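Local coordinates for methylenetetrahydrofolate--tRNA-(uracil-5-)-methyltransferase TrmFO (Thermus thermophilus, PDB 3G5S), which probably catalyses the folate-dependent methylation of uridine 54 of tRNA to 5-methyluridine, using FAD as cofactor and NADH or NADPH as reductant, at residues A[11-22]-A[72-80]; A[45-56]-A[92-102]. One frame throughout, in Å; residues are numbered along the deposited sequence.

Contact 1 of 2, residues A[11-22]-A[72-80]. With FAD (flavin-adenine dinucleotide), chain B.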
loop_
_atom_site.group_PDB
_atom_site.type_symbol
_atom_site.label_atom_id
_atom_site.label_comp_id
_atom_site.label_asym_id
_atom_site.label_seq_id
_atom_site.Cartn_x
_atom_site.Cartn_y
_atom_site.Cartn_z
ATOM N N LEU A 11 13.642 2.724 -0.444
ATOM C CA LEU A 11 13.183 2.516 0.929
ATOM C C LEU A 11 13.150 1.024 1.284
ATOM O O LEU A 11 13.677 0.605 2.319
ATOM C CB LEU A 11 11.797 3.141 1.126
ATOM C CG LEU A 11 11.752 4.639 1.451
ATOM C CD1 LEU A 11 12.216 4.908 2.882
ATOM C CD2 LEU A 11 12.541 5.494 0.460
ATOM N N ALA A 12 12.523 0.225 0.423
ATOM C CA ALA A 12 12.382 -1.201 0.686
ATOM C C ALA A 12 13.703 -1.952 0.599
ATOM O O ALA A 12 14.013 -2.770 1.459
ATOM C CB ALA A 12 11.360 -1.823 -0.257
ATOM N N GLY A 13 14.476 -1.689 -0.451
ATOM C CA GLY A 13 15.697 -2.435 -0.665
ATOM C C GLY A 13 16.733 -2.117 0.393
ATOM O O GLY A 13 17.491 -2.996 0.819
ATOM N N SER A 14 16.779 -0.860 0.827
ATOM C CA SER A 14 17.723 -0.493 1.867
ATOM C C SER A 14 17.408 -1.246 3.158
ATOM O O SER A 14 18.315 -1.762 3.824
ATOM C CB SER A 14 17.710 1.017 2.110
ATOM O OG SER A 14 18.232 1.731 1.000
ATOM N N GLU A 15 16.130 -1.309 3.520
ATOM C CA GLU A 15 15.760 -2.030 4.725
ATOM C C GLU A 15 15.956 -3.537 4.577
ATOM O O GLU A 15 16.398 -4.202 5.514
ATOM C CB GLU A 15 14.326 -1.719 5.149
ATOM C CG GLU A 15 14.059 -2.136 6.578
ATOM C CD GLU A 15 14.766 -1.237 7.577
ATOM O OE1 GLU A 15 14.373 -0.052 7.671
ATOM O OE2 GLU A 15 15.703 -1.704 8.274
ATOM N N ALA A 16 15.633 -4.082 3.407
ATOM C CA ALA A 16 15.855 -5.505 3.176
ATOM C C ALA A 16 17.336 -5.845 3.343
ATOM O O ALA A 16 17.694 -6.814 4.026
ATOM C CB ALA A 16 15.366 -5.911 1.793
ATOM N N ALA A 17 18.198 -5.046 2.715
ATOM C CA ALA A 17 19.637 -5.250 2.819
ATOM C C ALA A 17 20.092 -5.186 4.270
ATOM O O ALA A 17 20.859 -6.031 4.722
ATOM C CB ALA A 17 20.386 -4.229 1.973
ATOM N N TRP A 18 19.620 -4.190 5.009
ATOM C CA TRP A 18 20.047 -4.049 6.393
ATOM C C TRP A 18 19.649 -5.268 7.220
ATOM O O TRP A 18 20.399 -5.717 8.093
ATOM C CB TRP A 18 19.443 -2.781 6.990
ATOM C CG TRP A 18 20.025 -2.398 8.307
ATOM C CD1 TRP A 18 19.372 -2.321 9.502
ATOM C CD2 TRP A 18 21.379 -2.006 8.561
ATOM N NE1 TRP A 18 20.241 -1.916 10.489
ATOM C CE2 TRP A 18 21.480 -1.715 9.936
ATOM C CE3 TRP A 18 22.521 -1.885 7.758
ATOM C CZ2 TRP A 18 22.676 -1.307 10.524
ATOM C CZ3 TRP A 18 23.706 -1.475 8.343
ATOM C CH2 TRP A 18 23.775 -1.193 9.713
ATOM N N THR A 19 18.462 -5.799 6.958
ATOM C CA THR A 19 17.979 -6.948 7.708
ATOM C C THR A 19 18.867 -8.171 7.463
ATOM O O THR A 19 19.263 -8.874 8.397
ATOM C CB THR A 19 16.517 -7.265 7.340
ATOM O OG1 THR A 19 15.724 -6.074 7.433
ATOM C CG2 THR A 19 15.941 -8.310 8.275
ATOM N N LEU A 20 19.179 -8.413 6.196
ATOM C CA LEU A 20 20.086 -9.485 5.834
ATOM C C LEU A 20 21.442 -9.315 6.526
ATOM O O LEU A 20 21.969 -10.255 7.128
ATOM C CB LEU A 20 20.245 -9.508 4.319
ATOM C CG LEU A 20 19.077 -10.145 3.564
ATOM C CD1 LEU A 20 18.834 -9.461 2.224
ATOM C CD2 LEU A 20 19.330 -11.624 3.364
ATOM N N LEU A 21 21.998 -8.112 6.443
ATOM C CA LEU A 21 23.311 -7.842 7.014
ATOM C C LEU A 21 23.324 -8.060 8.526
ATOM O O LEU A 21 24.276 -8.623 9.071
ATOM C CB LEU A 21 23.765 -6.424 6.661
ATOM C CG LEU A 21 23.951 -6.155 5.164
ATOM C CD1 LEU A 21 24.099 -4.666 4.891
ATOM C CD2 LEU A 21 25.149 -6.929 4.616
ATOM N N ARG A 22 22.261 -7.615 9.199
ATOM C CA ARG A 22 22.132 -7.764 10.652
ATOM C C ARG A 22 22.145 -9.224 11.069
ATOM O O ARG A 22 22.594 -9.560 12.168
ATOM C CB ARG A 22 20.830 -7.122 11.168
ATOM C CG ARG A 22 20.739 -5.620 10.990
ATOM C CD ARG A 22 19.692 -5.015 11.896
ATOM N NE ARG A 22 18.319 -5.024 11.387
ATOM C CZ ARG A 22 17.254 -5.201 12.172
ATOM N NH1 ARG A 22 17.427 -5.447 13.458
ATOM N NH2 ARG A 22 16.028 -5.173 11.678
ATOM N N ARG A 72 10.547 0.490 14.857
ATOM C CA ARG A 72 11.568 0.759 15.864
ATOM C C ARG A 72 11.876 -0.496 16.665
ATOM O O ARG A 72 13.037 -0.803 16.927
ATOM C CB ARG A 72 11.139 1.864 16.822
ATOM C CG ARG A 72 11.106 3.246 16.215
ATOM C CD ARG A 72 11.039 4.321 17.304
ATOM N NE ARG A 72 10.926 5.648 16.717
ATOM C CZ ARG A 72 9.779 6.257 16.444
ATOM N NH1 ARG A 72 8.619 5.681 16.751
ATOM N NH2 ARG A 72 9.797 7.449 15.867
ATOM N N ARG A 73 10.836 -1.208 17.082
ATOM C CA ARG A 73 11.041 -2.416 17.867
ATOM C C ARG A 73 11.843 -3.434 17.066
ATOM O O ARG A 73 12.629 -4.186 17.636
ATOM C CB ARG A 73 9.703 -3.013 18.309
ATOM C CG ARG A 73 8.845 -2.116 19.199
ATOM C CD ARG A 73 9.243 -2.170 20.657
ATOM N NE ARG A 73 8.419 -1.302 21.507
ATOM C CZ ARG A 73 7.436 -1.728 22.298
ATOM N NH1 ARG A 73 7.129 -3.016 22.348
ATOM N NH2 ARG A 73 6.758 -0.865 23.047
ATOM N N ALA A 74 11.641 -3.453 15.748
ATOM C CA ALA A 74 12.354 -4.376 14.874
ATOM C C ALA A 74 13.804 -3.967 14.616
ATOM O O ALA A 74 14.570 -4.753 14.076
ATOM C CB ALA A 74 11.609 -4.526 13.550
ATOM N N GLY A 75 14.182 -2.742 14.975
ATOM C CA GLY A 75 15.523 -2.253 14.693
ATOM C C GLY A 75 15.721 -1.743 13.270
ATOM O O GLY A 75 16.815 -1.814 12.716
ATOM N N SER A 76 14.654 -1.226 12.671
ATOM C CA SER A 76 14.679 -0.677 11.317
ATOM C C SER A 76 15.719 0.429 11.122
ATOM O O SER A 76 15.774 1.394 11.898
ATOM C CB SER A 76 13.278 -0.131 10.998
ATOM O OG SER A 76 13.276 0.807 9.936
ATOM N N LEU A 77 16.516 0.303 10.064
ATOM C CA LEU A 77 17.458 1.347 9.691
ATOM C C LEU A 77 16.735 2.620 9.266
ATOM O O LEU A 77 17.165 3.734 9.576
ATOM C CB LEU A 77 18.356 0.853 8.559
ATOM C CG LEU A 77 19.402 1.829 8.024
ATOM C CD1 LEU A 77 20.376 2.230 9.115
ATOM C CD2 LEU A 77 20.137 1.198 6.849
ATOM N N VAL A 78 15.648 2.460 8.524
ATOM C CA VAL A 78 14.846 3.603 8.114
ATOM C C VAL A 78 14.334 4.378 9.333
ATOM O O VAL A 78 14.397 5.605 9.353
ATOM C CB VAL A 78 13.708 3.171 7.164
ATOM C CG1 VAL A 78 12.627 4.240 7.056
ATOM C CG2 VAL A 78 14.291 2.852 5.785
HETATM N N MSE A 79 13.869 3.674 10.362
HETATM C CA MSE A 79 13.416 4.381 11.560
HETATM C C MSE A 79 14.570 5.039 12.324
HETATM O O MSE A 79 14.400 6.128 12.859
HETATM C CB MSE A 79 12.596 3.474 12.474
HETATM C CG MSE A 79 11.242 3.092 11.905
HETATM SE SE MSE A 79 10.132 4.612 11.413
HETATM C CE MSE A 79 10.034 5.448 13.168
ATOM N N GLU A 80 15.736 4.396 12.372
ATOM C CA GLU A 80 16.907 5.023 12.984
ATOM C C GLU A 80 17.220 6.331 12.276
ATOM O O GLU A 80 17.438 7.370 12.903
ATOM C CB GLU A 80 18.127 4.110 12.885
ATOM C CG GLU A 80 18.091 2.884 13.758
ATOM C CD GLU A 80 19.405 2.111 13.739
ATOM O OE1 GLU A 80 20.381 2.578 13.111
ATOM O OE2 GLU A 80 19.450 1.026 14.344
HETATM P PA FAD B . 11.993 3.347 -4.474
HETATM O O1A FAD B . 11.593 4.121 -5.697
HETATM O O2A FAD B . 12.259 4.104 -3.210
HETATM O O5B FAD B . 13.280 2.448 -4.765
HETATM C C5B FAD B . 13.390 1.672 -5.943
HETATM C C4B FAD B . 14.848 1.691 -6.359
HETATM O O4B FAD B . 15.047 0.756 -7.406
HETATM C C3B FAD B . 15.265 3.053 -6.910
HETATM O O3B FAD B . 16.433 3.520 -6.262
HETATM C C2B FAD B . 15.505 2.798 -8.398
HETATM O O2B FAD B . 16.516 3.596 -8.979
HETATM C C1B FAD B . 15.897 1.333 -8.400
HETATM N N9A FAD B . 15.653 0.556 -9.625
HETATM C C8A FAD B . 14.510 0.506 -10.373
HETATM N N7A FAD B . 14.674 -0.411 -11.350
HETATM C C5A FAD B . 15.915 -0.951 -11.216
HETATM C C6A FAD B . 16.614 -1.920 -11.921
HETATM N N6A FAD B . 16.036 -2.678 -12.863
HETATM N N1A FAD B . 17.877 -2.246 -11.507
HETATM C C2A FAD B . 18.466 -1.618 -10.435
HETATM N N3A FAD B . 17.783 -0.657 -9.726
HETATM C C4A FAD B . 16.536 -0.345 -10.134
HETATM N N1 FAD B . 5.324 7.898 -0.640
HETATM C C2 FAD B . 4.978 8.524 0.531
HETATM O O2 FAD B . 4.833 7.876 1.566
HETATM N N3 FAD B . 4.796 9.894 0.541
HETATM C C4 FAD B . 4.957 10.669 -0.595
HETATM O O4 FAD B . 4.792 11.894 -0.551
HETATM C C4X FAD B . 5.311 10.021 -1.778
HETATM N N5 FAD B . 5.478 10.733 -2.944
HETATM C C5X FAD B . 5.838 10.077 -4.104
HETATM C C6 FAD B . 6.014 10.810 -5.272
HETATM C C7 FAD B . 6.365 10.175 -6.455
HETATM C C7M FAD B . 6.554 10.973 -7.715
HETATM C C8 FAD B . 6.548 8.796 -6.462
HETATM C C8M FAD B . 6.932 8.096 -7.734
HETATM C C9 FAD B . 6.376 8.059 -5.293
HETATM C C9A FAD B . 6.018 8.693 -4.106
HETATM N N10 FAD B . 5.826 7.958 -2.942
HETATM C C10 FAD B . 5.488 8.638 -1.788
HETATM C "C1'" FAD B . 5.376 6.518 -3.045
HETATM C "C2'" FAD B . 6.335 5.509 -2.391
HETATM O "O2'" FAD B . 6.110 5.374 -0.998
HETATM C "C3'" FAD B . 7.800 5.829 -2.683
HETATM O "O3'" FAD B . 7.974 5.697 -4.080
HETATM C "C4'" FAD B . 8.779 4.906 -1.959
HETATM O "O4'" FAD B . 10.077 5.439 -2.128
HETATM C "C5'" FAD B . 8.695 3.469 -2.460
HETATM O "O5'" FAD B . 9.790 2.730 -1.964
HETATM P P FAD B . 10.406 1.551 -2.853
HETATM O O1P FAD B . 9.349 0.561 -3.228
HETATM O O2P FAD B . 11.601 1.040 -2.119
HETATM O O3P FAD B . 10.831 2.269 -4.226
HETATM O O HOH W 1 19.445 -1.512 13.278
#

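Contact 2 of 2, residues A[45-56]-A[92-102]. With FAD (flavin-adenine dinucleotide), chain B.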
loop_
_atom_site.group_PDB
_atom_site.type_symbol
_atom_site.label_atom_id
_atom_site.label_comp_id
_atom_site.label_asym_id
_atom_site.label_seq_id
_atom_site.Cartn_x
_atom_site.Cartn_y
_atom_site.Cartn_z
ATOM N N ARG A 45 21.907 8.454 -3.725
ATOM C CA ARG A 45 21.752 7.977 -2.356
ATOM C C ARG A 45 20.776 6.821 -2.237
ATOM O O ARG A 45 19.770 6.765 -2.944
ATOM C CB ARG A 45 21.256 9.111 -1.460
ATOM C CG ARG A 45 22.225 10.262 -1.312
ATOM C CD ARG A 45 23.250 9.978 -0.232
ATOM N NE ARG A 45 24.070 11.152 0.057
ATOM C CZ ARG A 45 23.703 12.146 0.863
ATOM N NH1 ARG A 45 24.521 13.171 1.065
ATOM N NH2 ARG A 45 22.521 12.116 1.467
ATOM N N PHE A 46 21.063 5.905 -1.320
ATOM C CA PHE A 46 20.103 4.870 -0.978
ATOM C C PHE A 46 18.954 5.492 -0.191
ATOM O O PHE A 46 19.162 6.387 0.626
ATOM C CB PHE A 46 20.750 3.765 -0.147
ATOM C CG PHE A 46 21.969 3.146 -0.783
ATOM C CD1 PHE A 46 22.164 3.185 -2.161
ATOM C CD2 PHE A 46 22.909 2.495 -0.002
ATOM C CE1 PHE A 46 23.288 2.602 -2.737
ATOM C CE2 PHE A 46 24.031 1.916 -0.572
ATOM C CZ PHE A 46 24.217 1.972 -1.936
ATOM N N ALA A 47 17.748 5.005 -0.451
ATOM C CA ALA A 47 16.552 5.446 0.253
ATOM C C ALA A 47 16.301 6.946 0.093
ATOM O O ALA A 47 15.821 7.619 1.000
ATOM C CB ALA A 47 16.610 5.044 1.728
ATOM N N GLU A 48 16.616 7.465 -1.087
ATOM C CA GLU A 48 16.240 8.823 -1.431
ATOM C C GLU A 48 14.731 8.999 -1.297
ATOM O O GLU A 48 13.955 8.170 -1.779
ATOM C CB GLU A 48 16.675 9.151 -2.863
ATOM C CG GLU A 48 16.180 10.506 -3.353
ATOM C CD GLU A 48 16.653 10.864 -4.764
ATOM O OE1 GLU A 48 17.594 10.230 -5.288
ATOM O OE2 GLU A 48 16.071 11.796 -5.351
ATOM N N ILE A 49 14.334 10.086 -0.645
ATOM C CA ILE A 49 12.937 10.457 -0.491
ATOM C C ILE A 49 12.578 11.386 -1.647
ATOM O O ILE A 49 13.108 12.490 -1.744
ATOM C CB ILE A 49 12.729 11.193 0.849
ATOM C CG1 ILE A 49 13.044 10.266 2.027
ATOM C CG2 ILE A 49 11.319 11.765 0.946
ATOM C CD1 ILE A 49 11.956 9.254 2.318
ATOM N N VAL A 50 11.703 10.936 -2.542
ATOM C CA VAL A 50 11.485 11.677 -3.785
ATOM C C VAL A 50 10.432 12.784 -3.711
ATOM O O VAL A 50 10.378 13.636 -4.589
ATOM C CB VAL A 50 11.183 10.750 -4.989
ATOM C CG1 VAL A 50 12.339 9.794 -5.220
ATOM C CG2 VAL A 50 9.877 10.010 -4.783
ATOM N N CYS A 51 9.605 12.788 -2.671
ATOM C CA CYS A 51 8.540 13.786 -2.583
ATOM C C CYS A 51 8.413 14.359 -1.173
ATOM O O CYS A 51 9.369 14.921 -0.644
ATOM C CB CYS A 51 7.212 13.186 -3.046
ATOM S SG CYS A 51 5.964 14.391 -3.538
ATOM N N SER A 52 7.236 14.226 -0.570
ATOM C CA SER A 52 7.026 14.737 0.783
ATOM C C SER A 52 8.033 14.134 1.749
ATOM O O SER A 52 8.459 12.996 1.573
ATOM C CB SER A 52 5.607 14.440 1.271
ATOM O OG SER A 52 5.478 14.719 2.656
ATOM N N ASN A 53 8.412 14.890 2.775
ATOM C CA ASN A 53 9.346 14.373 3.767
ATOM C C ASN A 53 8.657 13.751 4.982
ATOM O O ASN A 53 9.308 13.444 5.977
ATOM C CB ASN A 53 10.351 15.444 4.192
ATOM C CG ASN A 53 9.710 16.565 4.978
ATOM O OD1 ASN A 53 8.512 16.825 4.852
ATOM N ND2 ASN A 53 10.505 17.240 5.799
ATOM N N SER A 54 7.346 13.544 4.892
ATOM C CA SER A 54 6.599 12.936 5.988
ATOM C C SER A 54 6.526 11.418 5.888
ATOM O O SER A 54 6.254 10.869 4.817
ATOM C CB SER A 54 5.179 13.491 6.048
ATOM O OG SER A 54 4.429 12.799 7.034
ATOM N N LEU A 55 6.763 10.751 7.014
ATOM C CA LEU A 55 6.619 9.305 7.112
ATOM C C LEU A 55 5.290 8.909 7.755
ATOM O O LEU A 55 5.048 7.729 7.991
ATOM C CB LEU A 55 7.782 8.690 7.896
ATOM C CG LEU A 55 9.179 8.869 7.298
ATOM C CD1 LEU A 55 10.218 8.182 8.165
ATOM C CD2 LEU A 55 9.237 8.341 5.879
ATOM N N GLY A 56 4.443 9.895 8.048
ATOM C CA GLY A 56 3.117 9.634 8.581
ATOM C C GLY A 56 2.924 10.145 9.998
ATOM O O GLY A 56 3.889 10.427 10.708
ATOM N N ALA A 92 3.326 14.808 12.541
ATOM C CA ALA A 92 3.884 13.762 11.704
ATOM C C ALA A 92 5.358 13.586 12.009
ATOM O O ALA A 92 6.031 14.512 12.467
ATOM C CB ALA A 92 3.690 14.103 10.242
ATOM N N LEU A 93 5.853 12.382 11.754
ATOM C CA LEU A 93 7.282 12.134 11.727
ATOM C C LEU A 93 7.768 12.547 10.354
ATOM O O LEU A 93 7.382 11.954 9.353
ATOM C CB LEU A 93 7.558 10.652 11.959
ATOM C CG LEU A 93 9.015 10.204 11.841
ATOM C CD1 LEU A 93 9.900 10.922 12.854
ATOM C CD2 LEU A 93 9.118 8.694 12.007
ATOM N N ALA A 94 8.585 13.590 10.304
ATOM C CA ALA A 94 9.135 14.062 9.043
ATOM C C ALA A 94 10.640 14.199 9.183
ATOM O O ALA A 94 11.162 14.328 10.296
ATOM C CB ALA A 94 8.506 15.391 8.643
ATOM N N VAL A 95 11.332 14.163 8.050
ATOM C CA VAL A 95 12.781 14.088 8.055
ATOM C C VAL A 95 13.440 15.133 7.172
ATOM O O VAL A 95 12.874 15.588 6.175
ATOM C CB VAL A 95 13.271 12.695 7.593
ATOM C CG1 VAL A 95 12.686 11.612 8.481
ATOM C CG2 VAL A 95 12.913 12.450 6.123
ATOM N N ASP A 96 14.651 15.506 7.557
ATOM C CA ASP A 96 15.554 16.189 6.652
ATOM C C ASP A 96 15.971 15.137 5.627
ATOM O O ASP A 96 16.617 14.151 5.976
ATOM C CB ASP A 96 16.757 16.717 7.430
ATOM C CG ASP A 96 17.747 17.443 6.554
ATOM O OD1 ASP A 96 18.301 16.832 5.619
ATOM O OD2 ASP A 96 17.996 18.634 6.810
ATOM N N ARG A 97 15.568 15.322 4.373
ATOM C CA ARG A 97 15.718 14.266 3.371
ATOM C C ARG A 97 17.177 13.861 3.154
ATOM O O ARG A 97 17.492 12.679 3.021
ATOM C CB ARG A 97 15.094 14.693 2.037
ATOM C CG ARG A 97 13.581 14.917 2.047
ATOM C CD ARG A 97 13.163 15.505 0.702
ATOM N NE ARG A 97 11.755 15.882 0.610
ATOM C CZ ARG A 97 11.265 17.049 1.016
ATOM N NH1 ARG A 97 12.065 17.951 1.572
ATOM N NH2 ARG A 97 9.973 17.315 0.877
ATOM N N GLU A 98 18.069 14.843 3.104
ATOM C CA GLU A 98 19.480 14.567 2.862
ATOM C C GLU A 98 20.149 13.873 4.049
ATOM O O GLU A 98 20.975 12.985 3.864
ATOM C CB GLU A 98 20.226 15.854 2.491
ATOM C CG GLU A 98 21.677 15.650 2.074
ATOM C CD GLU A 98 22.629 15.565 3.256
ATOM O OE1 GLU A 98 22.383 16.254 4.268
ATOM O OE2 GLU A 98 23.625 14.813 3.167
ATOM N N GLU A 99 19.804 14.276 5.269
ATOM C CA GLU A 99 20.358 13.614 6.446
ATOM C C GLU A 99 19.841 12.183 6.567
ATOM O O GLU A 99 20.565 11.275 6.982
ATOM C CB GLU A 99 20.019 14.395 7.715
ATOM C CG GLU A 99 20.819 15.669 7.894
ATOM C CD GLU A 99 20.294 16.532 9.027
ATOM O OE1 GLU A 99 19.474 16.033 9.830
ATOM O OE2 GLU A 99 20.700 17.711 9.113
ATOM N N PHE A 100 18.581 11.990 6.195
ATOM C CA PHE A 100 17.955 10.679 6.199
ATOM C C PHE A 100 18.670 9.726 5.242
ATOM O O PHE A 100 19.156 8.669 5.651
ATOM C CB PHE A 100 16.474 10.844 5.832
ATOM C CG PHE A 100 15.717 9.557 5.650
ATOM C CD1 PHE A 100 15.529 9.029 4.383
ATOM C CD2 PHE A 100 15.143 8.905 6.731
ATOM C CE1 PHE A 100 14.818 7.862 4.199
ATOM C CE2 PHE A 100 14.429 7.743 6.552
ATOM C CZ PHE A 100 14.265 7.218 5.283
ATOM N N SER A 101 18.755 10.106 3.971
ATOM C CA SER A 101 19.351 9.208 2.986
ATOM C C SER A 101 20.858 9.090 3.189
ATOM O O SER A 101 21.447 8.049 2.898
ATOM C CB SER A 101 19.027 9.664 1.567
ATOM O OG SER A 101 19.756 10.831 1.245
ATOM N N GLY A 102 21.480 10.152 3.693
ATOM C CA GLY A 102 22.906 10.122 3.959
ATOM C C GLY A 102 23.274 9.088 5.006
ATOM O O GLY A 102 24.224 8.326 4.836
HETATM P PA FAD B . 11.993 3.347 -4.474
HETATM O O1A FAD B . 11.593 4.121 -5.697
HETATM O O2A FAD B . 12.259 4.104 -3.210
HETATM O O5B FAD B . 13.280 2.448 -4.765
HETATM C C5B FAD B . 13.390 1.672 -5.943
HETATM C C4B FAD B . 14.848 1.691 -6.359
HETATM O O4B FAD B . 15.047 0.756 -7.406
HETATM C C3B FAD B . 15.265 3.053 -6.910
HETATM O O3B FAD B . 16.433 3.520 -6.262
HETATM C C2B FAD B . 15.505 2.798 -8.398
HETATM O O2B FAD B . 16.516 3.596 -8.979
HETATM C C1B FAD B . 15.897 1.333 -8.400
HETATM N N9A FAD B . 15.653 0.556 -9.625
HETATM C C8A FAD B . 14.510 0.506 -10.373
HETATM N N7A FAD B . 14.674 -0.411 -11.350
HETATM C C5A FAD B . 15.915 -0.951 -11.216
HETATM C C6A FAD B . 16.614 -1.920 -11.921
HETATM N N6A FAD B . 16.036 -2.678 -12.863
HETATM N N1A FAD B . 17.877 -2.246 -11.507
HETATM C C2A FAD B . 18.466 -1.618 -10.435
HETATM N N3A FAD B . 17.783 -0.657 -9.726
HETATM C C4A FAD B . 16.536 -0.345 -10.134
HETATM N N1 FAD B . 5.324 7.898 -0.640
HETATM C C2 FAD B . 4.978 8.524 0.531
HETATM O O2 FAD B . 4.833 7.876 1.566
HETATM N N3 FAD B . 4.796 9.894 0.541
HETATM C C4 FAD B . 4.957 10.669 -0.595
HETATM O O4 FAD B . 4.792 11.894 -0.551
HETATM C C4X FAD B . 5.311 10.021 -1.778
HETATM N N5 FAD B . 5.478 10.733 -2.944
HETATM C C5X FAD B . 5.838 10.077 -4.104
HETATM C C6 FAD B . 6.014 10.810 -5.272
HETATM C C7 FAD B . 6.365 10.175 -6.455
HETATM C C7M FAD B . 6.554 10.973 -7.715
HETATM C C8 FAD B . 6.548 8.796 -6.462
HETATM C C8M FAD B . 6.932 8.096 -7.734
HETATM C C9 FAD B . 6.376 8.059 -5.293
HETATM C C9A FAD B . 6.018 8.693 -4.106
HETATM N N10 FAD B . 5.826 7.958 -2.942
HETATM C C10 FAD B . 5.488 8.638 -1.788
HETATM C "C1'" FAD B . 5.376 6.518 -3.045
HETATM C "C2'" FAD B . 6.335 5.509 -2.391
HETATM O "O2'" FAD B . 6.110 5.374 -0.998
HETATM C "C3'" FAD B . 7.800 5.829 -2.683
HETATM O "O3'" FAD B . 7.974 5.697 -4.080
HETATM C "C4'" FAD B . 8.779 4.906 -1.959
HETATM O "O4'" FAD B . 10.077 5.439 -2.128
HETATM C "C5'" FAD B . 8.695 3.469 -2.460
HETATM O "O5'" FAD B . 9.790 2.730 -1.964
HETATM P P FAD B . 10.406 1.551 -2.853
HETATM O O1P FAD B . 9.349 0.561 -3.228
HETATM O O2P FAD B . 11.601 1.040 -2.119
HETATM O O3P FAD B . 10.831 2.269 -4.226
HETATM O O HOH W 2 16.405 11.795 0.391
#

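Contact 1 of 2, residues A[11-22]-A[72-80]
Ala74 O, just before Gly75, takes both terminal nitrogens of Arg22: NH2 at 2.8 Å, tilted 35° from the carbonyl plane, and NH1 more weakly. Gly75, whose positive phi closes a Schellman motif, lays its own carbonyl O over the centre of the Arg22 guanidinium face. That oxygen also accepts from a water that accepts from Trp18 NE1, at 2.9 Å from its O, and donates to Glu80 OE2. Ser76 caps the next helix by accepting from Met79 N, while its OG donates to Glu15 OE1 at 2.7 Å, arriving 51° out of the carboxylate plane. Leu77 N meets the syn lone pair of Glu15 OE2 at 2.8 Å. Leu77 CB makes a CH-pi contact over the Trp18 face, 3.7 Å from the centroid of the five-membered ring, and CG anti to the backbone N (chi1 179°) brings CD2 over the same face. Arg22 CG lies against the opposite face of the indole. Val78 N gives Glu15 OE1 a second bond of 2.9 Å, and Val78 CG2 reaches Leu11 CD1. Three donors from consecutive residues therefore grip one buried carboxylate at the start of helix 77-84, where the amides and the helix dipole would be expected to stabilise its negative charge.

Contact 2 of 2, residues A[45-56]-A[92-102]
Arg45 reaches the first turns of helix 97-109 and holds Glu98 end-on. Its NH1 meets Glu98 OE2 at 2.8 Å, in the guanidinium plane and on the anti lone pair, as a salt bridge, although the two flat groups are turned 64° apart. NH2 bonds Glu98 O at 3.0 Å and Ser101 OG at 3.1 Å. Replacing Arg45 by an alanine would probably leave the Glu98 carboxylate without its mate and set that side chain free to turn.

The tight part lies inward: Ile49 CG1 packs 3.6 Å from Phe100 CD1, crossing it at about a right angle, while Ala47 O meets the ring edge in plane. Leu55 CD1 touches Leu93 CD2 and Val95 CG1, and Ala82 of helix 77-84 adjoins both Leu55 and Val95. By contrast, Arg97 and Glu98 are exposed. Even there Arg97, extended from CG to NE (chi2 173°), directs NE and NH2 side-on to the single atom Cys51 O, each at 2.9 Å, with Asn53 CB over the guanidinium centre. Asn53 ND2 in turn bonds Val95 O at 2.9 Å from above its carbonyl plane.

Val95 N to Asn53 O and Leu55 N to Leu93 O (2.7 Å) flank the non-hydrogen-bonded pair Ser54–Ala94; Leu93 N adds a bond to Gly56 O. These are marks of an antiparallel ladder, here the edge of a three-stranded sheet, and the loop leading into it lines the flavin pocket.

Overall arrangement
Contacts 1 and 2 have centres 15 Å apart and their segments alternate along the chain, with helix 63-74 following strand 54-57. They pack directly: Ser14 OG lies 3.4 Å from Phe46 CB, Val78 O 3.5 Å from Phe100 CE2, and Met79 CE 3.6 Å from Leu93 CD2. Both touch FAD, at different parts of it. Contact 1 brings the start of helix 11-22, following the glycine-rich turn of the Rossmann-type fold, to the diphosphate, Ala12 N donating to FAD O2P at 2.8 Å. Contact 2 reaches the isoalloxazine ring, Cys51 CB standing 3.0 Å from FAD N5. Segments 11-22 and 45-56 meet the cofactor at its diphosphate and its flavin, each packed against a partner segment.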